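Local coordinates for putative phosphosugar isomerase (PDB 3G68), which is a putative double-SIS-domain isomerase that probably binds phosphorylated sugars and may interconvert them, at the interface of chains A and B. Numbering follows the deposited sequence. Chains: chain A/B, Putative phosphosugar isomerase.

Contact 1: the interface of chains A and B. Residues chain A 42, 68-70, 97; chain B 217, 220, 242, 244-245.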
loop_
_atom_site.group_PDB
_atom_site.type_symbol
_atom_site.label_atom_id
_atom_site.label_comp_id
_atom_site.label_asym_id
_atom_site.label_seq_id
_atom_site.Cartn_x
_atom_site.Cartn_y
_atom_site.Cartn_z
ATOM N N SER A 42 -13.005 4.304 2.276
ATOM C CA SER A 42 -11.774 4.276 3.054
ATOM C C SER A 42 -11.558 2.905 3.658
ATOM O O SER A 42 -12.512 2.140 3.850
ATOM C CB SER A 42 -11.790 5.333 4.162
ATOM O OG SER A 42 -11.686 6.632 3.606
ATOM N N TYR A 68 -9.336 5.867 -3.748
ATOM C CA TYR A 68 -9.384 6.354 -2.373
ATOM C C TYR A 68 -10.170 7.696 -2.424
ATOM O O TYR A 68 -10.040 8.408 -3.411
ATOM C CB TYR A 68 -7.998 6.661 -1.806
ATOM C CG TYR A 68 -7.209 5.487 -1.276
ATOM C CD1 TYR A 68 -7.608 4.821 -0.114
ATOM C CD2 TYR A 68 -6.026 5.090 -1.886
ATOM C CE1 TYR A 68 -6.859 3.758 0.392
ATOM C CE2 TYR A 68 -5.255 4.056 -1.376
ATOM C CZ TYR A 68 -5.679 3.387 -0.254
ATOM O OH TYR A 68 -4.911 2.354 0.218
ATOM N N PRO A 69 -10.960 8.044 -1.388
ATOM C CA PRO A 69 -11.641 9.354 -1.420
ATOM C C PRO A 69 -10.704 10.563 -1.580
ATOM O O PRO A 69 -11.071 11.556 -2.268
ATOM C CB PRO A 69 -12.420 9.396 -0.098
ATOM C CG PRO A 69 -12.590 7.906 0.281
ATOM C CD PRO A 69 -11.291 7.297 -0.167
ATOM N N PHE A 70 -9.499 10.471 -1.028
ATOM C CA PHE A 70 -8.534 11.563 -1.162
ATOM C C PHE A 70 -8.095 11.828 -2.595
ATOM O O PHE A 70 -7.625 12.921 -2.880
ATOM C CB PHE A 70 -7.305 11.429 -0.227
ATOM C CG PHE A 70 -6.326 10.325 -0.595
ATOM C CD1 PHE A 70 -5.395 10.496 -1.619
ATOM C CD2 PHE A 70 -6.278 9.162 0.135
ATOM C CE1 PHE A 70 -4.454 9.495 -1.926
ATOM C CE2 PHE A 70 -5.361 8.138 -0.189
ATOM C CZ PHE A 70 -4.452 8.318 -1.218
ATOM N N SER A 97 -14.529 11.112 4.980
ATOM C CA SER A 97 -13.689 10.999 3.782
ATOM C C SER A 97 -14.596 10.653 2.594
ATOM O O SER A 97 -14.625 11.371 1.589
ATOM C CB SER A 97 -12.588 9.909 3.959
ATOM O OG SER A 97 -13.105 8.655 4.477
ATOM N N SER B 217 -2.266 13.878 0.622
ATOM C CA SER B 217 -2.622 13.323 -0.697
ATOM C C SER B 217 -1.791 13.911 -1.862
ATOM O O SER B 217 -1.436 13.199 -2.823
ATOM C CB SER B 217 -4.116 13.493 -0.971
ATOM O OG SER B 217 -4.473 14.857 -0.918
ATOM N N TYR B 220 1.300 11.718 -2.050
ATOM C CA TYR B 220 1.063 10.297 -1.758
ATOM C C TYR B 220 2.109 9.403 -2.432
ATOM O O TYR B 220 2.677 8.517 -1.776
ATOM C CB TYR B 220 -0.360 9.896 -2.162
ATOM C CG TYR B 220 -0.667 8.441 -1.871
ATOM C CD1 TYR B 220 -0.524 7.934 -0.585
ATOM C CD2 TYR B 220 -1.108 7.570 -2.876
ATOM C CE1 TYR B 220 -0.807 6.614 -0.295
ATOM C CE2 TYR B 220 -1.372 6.231 -2.581
ATOM C CZ TYR B 220 -1.237 5.773 -1.299
ATOM O OH TYR B 220 -1.514 4.459 -0.991
ATOM N N GLU B 242 -1.518 7.827 3.474
ATOM C CA GLU B 242 -2.112 9.161 3.368
ATOM C C GLU B 242 -2.746 9.415 4.772
ATOM O O GLU B 242 -3.197 8.477 5.472
ATOM C CB GLU B 242 -3.127 9.248 2.218
ATOM C CG GLU B 242 -3.791 10.620 2.045
ATOM C CD GLU B 242 -5.021 10.810 2.887
ATOM O OE1 GLU B 242 -5.680 9.812 3.250
ATOM O OE2 GLU B 242 -5.327 11.972 3.216
ATOM N N GLU B 244 -5.587 10.853 6.078
ATOM C CA GLU B 244 -6.950 10.380 6.362
ATOM C C GLU B 244 -7.025 8.867 6.446
ATOM O O GLU B 244 -7.708 8.353 7.310
ATOM C CB GLU B 244 -7.961 10.959 5.347
ATOM C CG GLU B 244 -9.411 10.600 5.614
ATOM C CD GLU B 244 -9.926 11.051 6.965
ATOM O OE1 GLU B 244 -9.582 12.163 7.390
ATOM O OE2 GLU B 244 -10.684 10.289 7.601
ATOM N N GLU B 245 -6.309 8.135 5.597
ATOM C CA GLU B 245 -6.331 6.677 5.651
ATOM C C GLU B 245 -5.645 6.133 6.911
ATOM O O GLU B 245 -6.118 5.153 7.502
ATOM C CB GLU B 245 -5.800 6.058 4.352
ATOM C CG GLU B 245 -6.681 6.393 3.107
ATOM C CD GLU B 245 -8.131 5.954 3.246
ATOM O OE1 GLU B 245 -8.321 4.730 3.465
ATOM O OE2 GLU B 245 -9.068 6.829 3.127
HETATM O O HOH W 1 -13.104 9.658 7.372
#

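Contact 2: the interface of chains A and B. Residues chain A 36, 75, 78; chain B 57, 63.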
loop_
_atom_site.group_PDB
_atom_site.type_symbol
_atom_site.label_atom_id
_atom_site.label_comp_id
_atom_site.label_asym_id
_atom_site.label_seq_id
_atom_site.Cartn_x
_atom_site.Cartn_y
_atom_site.Cartn_z
ATOM N N LYS A 36 -19.864 5.283 -16.841
ATOM C CA LYS A 36 -18.734 5.069 -15.951
ATOM C C LYS A 36 -19.189 4.836 -14.518
ATOM O O LYS A 36 -20.184 5.404 -14.073
ATOM C CB LYS A 36 -17.786 6.275 -15.990
ATOM C CG LYS A 36 -16.519 6.195 -15.130
ATOM C CD LYS A 36 -15.668 7.453 -15.368
ATOM C CE LYS A 36 -14.480 7.518 -14.458
ATOM N NZ LYS A 36 -13.638 8.690 -14.760
ATOM N N ASP A 75 -10.775 17.672 -10.734
ATOM C CA ASP A 75 -10.180 17.122 -11.970
ATOM C C ASP A 75 -10.676 15.718 -12.342
ATOM O O ASP A 75 -10.565 15.313 -13.499
ATOM C CB ASP A 75 -8.653 17.157 -11.901
ATOM C CG ASP A 75 -8.115 18.581 -11.784
ATOM O OD1 ASP A 75 -8.731 19.483 -12.364
ATOM O OD2 ASP A 75 -7.095 18.811 -11.117
ATOM N N LYS A 78 -14.029 16.368 -14.964
ATOM C CA LYS A 78 -13.873 17.304 -16.082
ATOM C C LYS A 78 -14.796 17.041 -17.254
ATOM O O LYS A 78 -15.249 17.965 -17.921
ATOM C CB LYS A 78 -12.441 17.208 -16.658
ATOM C CG LYS A 78 -11.362 17.829 -15.846
ATOM C CD LYS A 78 -10.020 17.790 -16.597
ATOM C CE LYS A 78 -9.076 18.820 -16.051
ATOM N NZ LYS A 78 -7.883 19.103 -16.889
ATOM N N GLN B 57 -3.551 14.994 -14.723
ATOM C CA GLN B 57 -5.024 15.063 -14.821
ATOM C C GLN B 57 -5.488 16.512 -14.705
ATOM O O GLN B 57 -6.463 16.893 -15.357
ATOM C CB GLN B 57 -5.700 14.187 -13.756
ATOM C CG GLN B 57 -7.232 14.027 -13.922
ATOM C CD GLN B 57 -7.684 12.969 -14.965
ATOM O OE1 GLN B 57 -6.882 12.337 -15.632
ATOM N NE2 GLN B 57 -9.005 12.779 -15.074
ATOM N N ASP B 63 -8.155 11.629 -20.010
ATOM C CA ASP B 63 -7.972 10.868 -18.763
ATOM C C ASP B 63 -6.501 10.368 -18.717
ATOM O O ASP B 63 -5.918 9.919 -19.709
ATOM C CB ASP B 63 -9.034 9.749 -18.524
ATOM C CG ASP B 63 -10.339 10.232 -17.770
ATOM O OD1 ASP B 63 -10.318 11.197 -16.965
ATOM O OD2 ASP B 63 -11.357 9.564 -17.992
#

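Contact 1: the interface of chains A and B
A:Phe70 places CG between its backbone N and carbonyl carbon (chi1 71°), which swings the ring toward B:Glu242 and B:Tyr220 of chain B. B:Glu245 has CG anti to its carbonyl carbon (chi1 -64°) and bends again at chi2, carrying the carboxylate to A:Ser42.

The phenyl ring is held from several directions. The methylene CG of B:Glu242 lies over one face, offset toward the rim and 3.6 Å from the centroid of the A:Phe70 ring. At the far end, A:Phe70 CZ points at the centre of the B:Tyr220 ring from 3.7 Å above its plane, an edge-to-face pair with planes 67° apart. B:Ser217 closes the CD1 side through its CB.

The carboxylate of B:Glu242 also binds its own chain: B:Glu242 OE1 accepts the backbone N of B:Glu245 at 3.0 Å, and OE2 accepts that of B:Glu244 from above the carboxylate plane. These bonds cap the start of helix 243-247 and probably help position B:Glu244 and B:Glu245.

B:Glu245 OE2 receives the hydroxyl OG of A:Ser42 at 2.7 Å on its syn lone pair. A:Ser42 OG is in turn bonded to A:Ser97 OG at 2.6 Å, in a direction the coordinates do not settle. B:Glu245 crosses the A:Tyr68 ring at a slant, its CD 3.6 Å from A:Tyr68 CD1, the carboxylate and ring planes about half a right angle apart. A water bridges N and OG of A:Ser97 to B:Glu244 OE2.

The patch thus combines an aromatic plug with a serine-carboxylate link. A:Ser42 lies in the Gly-Ser-Gly-Thr-Ser stretch that runs into the N-terminus of helix 43-59, a motif typical of SIS sugar-phosphate sites, so the contact may help bring residues of both subunits together near a pocket for the phosphosugar.

Contact 2: the interface of chains A and B
B:Gln57, in the last turn of helix 43-59, touches A:Asp75 and A:Lys78 with different parts of itself, and its side chain can be traced outward. From CB, the chain leaves with CG anti to the backbone N (chi1 -171°), which sends CG toward A:Asp75; a bend at chi2 then turns CD and the amide toward B:Asp63. B:Gln57 CG sits 4.0 Å from A:Asp75 CB, an apolar contact. CD follows past the backbone carbonyl oxygen of A:Asp75. At the tip, the amide nitrogen NE2 donates to B:Asp63 OD1 and, weakly, to A:Asp75 O. The bond from B:Gln57 NE2 to A:Asp75 O is long, 3.4 Å. That from B:Gln57 NE2 to B:Asp63 OD1 is short, 2.8 Å, and nearly straight (166° at H), with the carboxylate oxygen lying in the amide plane and met almost end-on to its C-O bond. B:Asp63, at the start of strand 63-67 and itself at the interface, probably holds the amide in this rotation, and the cross-chain bond is the looser of the pair.

The backbone of B:Gln57 makes the firmer link. A:Lys78 is extended beyond CG, and its ammonium group reaches the carbonyl oxygen near the helix C-terminus, where the helix end would probably favour a positive charge. The other lysine, A:Lys36, also extended, approaches B:Asp63 from the opposite direction; A:Lys36 NZ to B:Asp63 OD2 is 4.1 Å, so any attraction there would be through space. This small patch probably supplements the A-B interface of the deposited assembly. A:Lys78 NZ donates to B:Gln57 O at 3.0 Å, with a C=O...N angle of 149° and the nitrogen tilted slightly from the carbonyl plane.

The C-alpha centres of contact 1 and contact 2 are about 18 Å apart, and the two share no residue in the copies given. They do draw on the same elements, used in opposite chains: A:Ser42 directly precedes helix 43-59, whose last turn holds B:Gln57, while A:Tyr68 directly follows strand 63-67, which begins at B:Asp63. Because the interface is two-fold symmetric, each chain provides both ends of this helix and strand. Contact 1 is the more extensive, hiding 366 Å² against 95 Å². Together they are consistent with a specific dimer within the four-chain assembly, although the structure alone does not show which oligomer forms in the cell.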